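PDB 2VK9: alpha-toxin from Clostridium novyi, which is a large clostridial toxin, seen here as its catalytic domain, which has a GT-A type fold preceded by a helical N-terminal region. Local coordinates for residues Leu2-Glu6 with Ser78-Glu82; Leu396-Leu401 with Ala483-Thr487. All coordinates share one frame; numbering follows the deposited sequence.

Interaction 1 (Leu2-Glu6 with Ser78-Glu82)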
loop_
_atom_site.group_PDB
_atom_site.type_symbol
_atom_site.label_atom_id
_atom_site.label_comp_id
_atom_site.label_asym_id
_atom_site.label_seq_id
_atom_site.Cartn_x
_atom_site.Cartn_y
_atom_site.Cartn_z
ATOM N N LEU A 2 7.282 -31.550 14.186
ATOM C CA LEU A 2 6.046 -31.671 13.369
ATOM C C LEU A 2 4.828 -31.289 14.222
ATOM O O LEU A 2 4.974 -30.700 15.310
ATOM C CB LEU A 2 5.913 -33.107 12.840
ATOM C CG LEU A 2 5.421 -33.323 11.391
ATOM C CD1 LEU A 2 5.558 -34.794 10.975
ATOM C CD2 LEU A 2 3.987 -32.863 11.179
ATOM N N ILE A 3 3.639 -31.614 13.707
ATOM C CA ILE A 3 2.383 -31.540 14.447
ATOM C C ILE A 3 2.311 -32.759 15.369
ATOM O O ILE A 3 3.017 -33.758 15.151
ATOM C CB ILE A 3 1.158 -31.566 13.497
ATOM C CG1 ILE A 3 1.224 -30.444 12.469
ATOM C CG2 ILE A 3 -0.122 -31.354 14.268
ATOM C CD1 ILE A 3 -0.028 -30.386 11.629
ATOM N N THR A 4 1.454 -32.678 16.388
ATOM C CA THR A 4 1.298 -33.748 17.371
ATOM C C THR A 4 0.752 -35.050 16.780
ATOM O O THR A 4 0.169 -35.056 15.697
ATOM C CB THR A 4 0.429 -33.284 18.552
ATOM O OG1 THR A 4 -0.866 -32.936 18.063
ATOM C CG2 THR A 4 1.050 -32.091 19.293
ATOM N N ARG A 5 0.955 -36.148 17.502
ATOM C CA ARG A 5 0.525 -37.473 17.064
ATOM C C ARG A 5 -0.981 -37.670 17.316
ATOM O O ARG A 5 -1.540 -37.020 18.190
ATOM C CB ARG A 5 1.422 -38.504 17.759
ATOM C CG ARG A 5 0.785 -39.751 18.341
ATOM C CD ARG A 5 1.588 -40.178 19.587
ATOM N NE ARG A 5 1.452 -41.604 19.914
ATOM C CZ ARG A 5 1.548 -42.100 21.149
ATOM N NH1 ARG A 5 1.769 -41.285 22.178
ATOM N NH2 ARG A 5 1.408 -43.408 21.362
ATOM N N GLU A 6 -1.635 -38.529 16.530
ATOM C CA GLU A 6 -3.091 -38.762 16.642
ATOM C C GLU A 6 -3.522 -39.267 18.016
ATOM O O GLU A 6 -4.556 -38.860 18.533
ATOM C CB GLU A 6 -3.601 -39.735 15.568
ATOM C CG GLU A 6 -5.131 -39.883 15.549
ATOM C CD GLU A 6 -5.630 -41.208 14.980
ATOM O OE1 GLU A 6 -4.827 -42.140 14.783
ATOM O OE2 GLU A 6 -6.849 -41.330 14.738
ATOM N N SER A 78 -1.031 -25.025 16.636
ATOM C CA SER A 78 0.171 -25.736 16.198
ATOM C C SER A 78 0.237 -25.854 14.680
ATOM O O SER A 78 1.308 -26.082 14.120
ATOM C CB SER A 78 0.300 -27.113 16.868
ATOM O OG SER A 78 -0.766 -27.982 16.518
ATOM N N LEU A 79 -0.913 -25.703 14.025
ATOM C CA LEU A 79 -0.962 -25.578 12.575
ATOM C C LEU A 79 -0.228 -24.310 12.123
ATOM O O LEU A 79 0.423 -24.300 11.081
ATOM C CB LEU A 79 -2.408 -25.548 12.089
ATOM C CG LEU A 79 -3.360 -26.661 12.518
ATOM C CD1 LEU A 79 -4.768 -26.344 12.029
ATOM C CD2 LEU A 79 -2.908 -28.023 12.014
ATOM N N TYR A 80 -0.342 -23.250 12.921
ATOM C CA TYR A 80 0.338 -21.990 12.666
ATOM C C TYR A 80 1.840 -22.157 12.833
ATOM O O TYR A 80 2.628 -21.656 12.031
ATOM C CB TYR A 80 -0.152 -20.906 13.628
ATOM C CG TYR A 80 -1.638 -20.610 13.585
ATOM C CD1 TYR A 80 -2.371 -20.759 12.409
ATOM C CD2 TYR A 80 -2.304 -20.140 14.719
ATOM C CE1 TYR A 80 -3.721 -20.477 12.370
ATOM C CE2 TYR A 80 -3.652 -19.847 14.682
ATOM C CZ TYR A 80 -4.353 -20.020 13.505
ATOM O OH TYR A 80 -5.692 -19.739 13.447
ATOM N N SER A 81 2.236 -22.856 13.891
ATOM C CA SER A 81 3.645 -23.122 14.146
ATOM C C SER A 81 4.214 -24.017 13.068
ATOM O O SER A 81 5.399 -23.941 12.756
ATOM C CB SER A 81 3.837 -23.770 15.515
ATOM O OG SER A 81 3.679 -22.801 16.538
ATOM N N GLU A 82 3.362 -24.864 12.506
ATOM C CA GLU A 82 3.767 -25.742 11.432
ATOM C C GLU A 82 3.863 -24.944 10.142
ATOM O O GLU A 82 4.733 -25.206 9.317
ATOM C CB GLU A 82 2.790 -26.912 11.291
ATOM C CG GLU A 82 3.189 -27.946 10.244
ATOM C CD GLU A 82 4.313 -28.880 10.691
ATOM O OE1 GLU A 82 4.863 -28.713 11.811
ATOM O OE2 GLU A 82 4.639 -29.806 9.911
#

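Interaction 2 (Leu396-Leu401 with Ala483-Thr487)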
loop_
_atom_site.group_PDB
_atom_site.type_symbol
_atom_site.label_atom_id
_atom_site.label_comp_id
_atom_site.label_asym_id
_atom_site.label_seq_id
_atom_site.Cartn_x
_atom_site.Cartn_y
_atom_site.Cartn_z
ATOM N N LEU A 396 1.510 -17.447 -3.197
ATOM C CA LEU A 396 0.203 -17.639 -2.581
ATOM C C LEU A 396 -0.332 -16.363 -1.924
ATOM O O LEU A 396 -1.484 -15.984 -2.157
ATOM C CB LEU A 396 0.258 -18.781 -1.565
ATOM C CG LEU A 396 -1.028 -19.081 -0.781
ATOM C CD1 LEU A 396 -2.057 -19.831 -1.638
ATOM C CD2 LEU A 396 -0.704 -19.860 0.476
ATOM N N THR A 397 0.492 -15.705 -1.109
ATOM C CA THR A 397 0.083 -14.443 -0.479
ATOM C C THR A 397 -0.244 -13.361 -1.521
ATOM O O THR A 397 -1.127 -12.537 -1.296
ATOM C CB THR A 397 1.130 -13.927 0.531
ATOM O OG1 THR A 397 1.346 -14.915 1.540
ATOM C CG2 THR A 397 0.652 -12.669 1.210
ATOM N N LEU A 398 0.463 -13.375 -2.651
ATOM C CA LEU A 398 0.187 -12.441 -3.729
ATOM C C LEU A 398 -1.194 -12.689 -4.323
ATOM O O LEU A 398 -1.941 -11.743 -4.584
ATOM C CB LEU A 398 1.254 -12.517 -4.818
ATOM C CG LEU A 398 1.204 -11.422 -5.902
ATOM C CD1 LEU A 398 1.687 -10.105 -5.364
ATOM C CD2 LEU A 398 2.023 -11.814 -7.118
ATOM N N ASN A 399 -1.542 -13.956 -4.536
ATOM C CA ASN A 399 -2.888 -14.276 -5.001
ATOM C C ASN A 399 -3.947 -13.849 -4.000
ATOM O O ASN A 399 -5.018 -13.398 -4.403
ATOM C CB ASN A 399 -3.035 -15.752 -5.370
ATOM C CG ASN A 399 -2.404 -16.081 -6.730
ATOM O OD1 ASN A 399 -1.729 -17.108 -6.879
ATOM N ND2 ASN A 399 -2.612 -15.202 -7.726
ATOM N N ASN A 400 -3.630 -13.964 -2.711
ATOM C CA ASN A 400 -4.507 -13.475 -1.663
ATOM C C ASN A 400 -4.628 -11.962 -1.660
ATOM O O ASN A 400 -5.701 -11.424 -1.376
ATOM C CB ASN A 400 -4.033 -13.938 -0.294
ATOM C CG ASN A 400 -4.258 -15.411 -0.062
ATOM O OD1 ASN A 400 -5.111 -16.050 -0.704
ATOM N ND2 ASN A 400 -3.490 -15.968 0.869
ATOM N N LEU A 401 -3.522 -11.286 -1.967
ATOM C CA LEU A 401 -3.501 -9.835 -2.128
ATOM C C LEU A 401 -4.405 -9.361 -3.264
ATOM O O LEU A 401 -5.179 -8.426 -3.079
ATOM C CB LEU A 401 -2.077 -9.344 -2.349
ATOM C CG LEU A 401 -1.822 -7.837 -2.317
ATOM C CD1 LEU A 401 -2.168 -7.257 -0.960
ATOM C CD2 LEU A 401 -0.366 -7.570 -2.662
ATOM N N ALA A 483 -4.258 -9.739 3.583
ATOM C CA ALA A 483 -3.827 -10.785 2.651
ATOM C C ALA A 483 -2.823 -11.708 3.338
ATOM O O ALA A 483 -2.755 -12.903 3.069
ATOM C CB ALA A 483 -3.228 -10.172 1.405
ATOM N N THR A 484 -2.050 -11.118 4.237
ATOM C CA THR A 484 -1.109 -11.825 5.085
ATOM C C THR A 484 -1.847 -12.671 6.125
ATOM O O THR A 484 -1.466 -13.807 6.404
ATOM C CB THR A 484 -0.212 -10.801 5.763
ATOM O OG1 THR A 484 0.617 -10.205 4.769
ATOM C CG2 THR A 484 0.675 -11.432 6.745
ATOM N N CYS A 485 -2.909 -12.099 6.684
ATOM C CA CYS A 485 -3.765 -12.779 7.633
ATOM C C CYS A 485 -4.512 -13.943 6.979
ATOM O O CYS A 485 -4.668 -14.991 7.583
ATOM C CB CYS A 485 -4.748 -11.778 8.227
ATOM S SG CYS A 485 -5.694 -12.399 9.619
ATOM N N ASP A 486 -4.972 -13.734 5.749
ATOM C CA ASP A 486 -5.547 -14.785 4.906
ATOM C C ASP A 486 -4.628 -16.004 4.870
ATOM O O ASP A 486 -5.056 -17.125 5.120
ATOM C CB ASP A 486 -5.703 -14.285 3.449
ATOM C CG ASP A 486 -7.017 -13.548 3.176
ATOM O OD1 ASP A 486 -7.869 -13.428 4.087
ATOM O OD2 ASP A 486 -7.202 -13.098 2.009
ATOM N N THR A 487 -3.364 -15.769 4.540
ATOM C CA THR A 487 -2.413 -16.837 4.307
ATOM C C THR A 487 -2.119 -17.598 5.598
ATOM O O THR A 487 -2.175 -18.829 5.631
ATOM C CB THR A 487 -1.096 -16.289 3.690
ATOM O OG1 THR A 487 -1.380 -15.648 2.441
ATOM C CG2 THR A 487 -0.093 -17.407 3.449
#

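Interaction 1 (Leu2-Glu6 with Ser78-Glu82)
Ile3 carries this contact, lying across one turn of the helix that runs through Ser78-Glu82. Its CD1 reaches CD2 of Leu79 at 3.7 Å, while CG1 rests on the aliphatic part of Glu82, 3.9 Å from its CG, the two side chains meeting at about a right angle. The other branch, CG2, stands anti to the backbone N (chi1 of Ile3 is -56°) and faces OG of Ser78 at 4.1 Å. That hydroxyl is hydrogen-bonded within its own helix, to the carbonyl oxygen of Phe75.

The looser side is at Leu2, exposed overall although it touches Phe33. The bend at chi2 of Glu82 (76°) brings its carboxylate back beside the start of the chain, where OE2 comes to 3.4 Å from CD2 of Leu2; no hydrogen bond joins the two segments. The contact fades toward Thr4, whose side chain stays beyond contact distance of the helix.

Other helices cover the buried Ile3 and Leu79: Leu30 and Phe33 of helix 21-35 pack on Ile3, Leu52 of helix 42-62 packs on Leu79, and Leu49 touches both Ile3 and Glu82. The N-terminal segment thus lies against helices 21-35, 42-62 and 69-90.

Interaction 2 (Leu396-Leu401 with Ala483-Thr487)
Thr487 OG1 sits at the centre of the polar contacts between these two helices, with three polar neighbours. Asn400 gives it the clearest bond: ND2 donates to OG1 of Thr487 over 2.7 Å, with an N-H...O angle of 139°, bent although the hydroxyl lies close to the amide plane. CG of Asn400 is anti to its own carbonyl carbon, which carries the amide across to the neighbouring helix. The same Thr487 OG1 lies 3.0 Å from OG1 of Thr397 and 3.1 Å from the carbonyl oxygen of Ala483, one turn back in its own helix. The single hydroxyl proton of Thr487 may go to either, and the model does not settle which. Thr397 OG1 has a further hydrogen-bonding partner in the carbonyl oxygen of Leu368.

Asp486 turns its CB toward the Asn400 amide, 3.8 Å from ND2, and the carboxylate and amide planes stand 85° apart. Its carboxylate is hydrogen-bonded elsewhere: OD1 accepts from the backbone N of Thr494, and OD2 from the backbone N of Asn493 and from NE2 of Gln404, so both carboxylate oxygens of this buried residue are satisfied.

Apolar packing flanks the polar cluster. CB of Ala483 lies against the backbone of Leu401, 3.6 Å from its CA, and also meets CD1 of that leucine; Leu396 CD2 lies against CG2 of Thr487. The small alanine side chain is consistent with the close approach of the helices: the axes of these short segments come to 8.4 Å at an angle of 127°.

Around the pair, Leu401 also packs on Ile272 of helix 263-278, Thr484 touches Phe384 of strand 382-391, and the carbonyl oxygen of Thr487 accepts from the hydroxyl of Tyr46 in helix 42-62.

Overall arrangement
Interaction 1 lies near the periphery, about 33 Å from the centre of the chain, whereas interaction 2 is buried and about 14 Å from it; their own centres are about 21 Å apart, and their nearest atoms, about 7 Å apart, do not touch. The first sets an irregular N-terminal segment against a helix, mostly through van der Waals contact, with no hydrogen bond across. The second joins two helices through a shared hydroxyl and an amide N-H donor, with apolar packing alongside. Helix 42-62 meets both, touching Ile3 and Leu79 in one and bonding Thr487 in the other. Tyr80, from the helix of interaction 1, also meets Tyr488, the residue after Thr487.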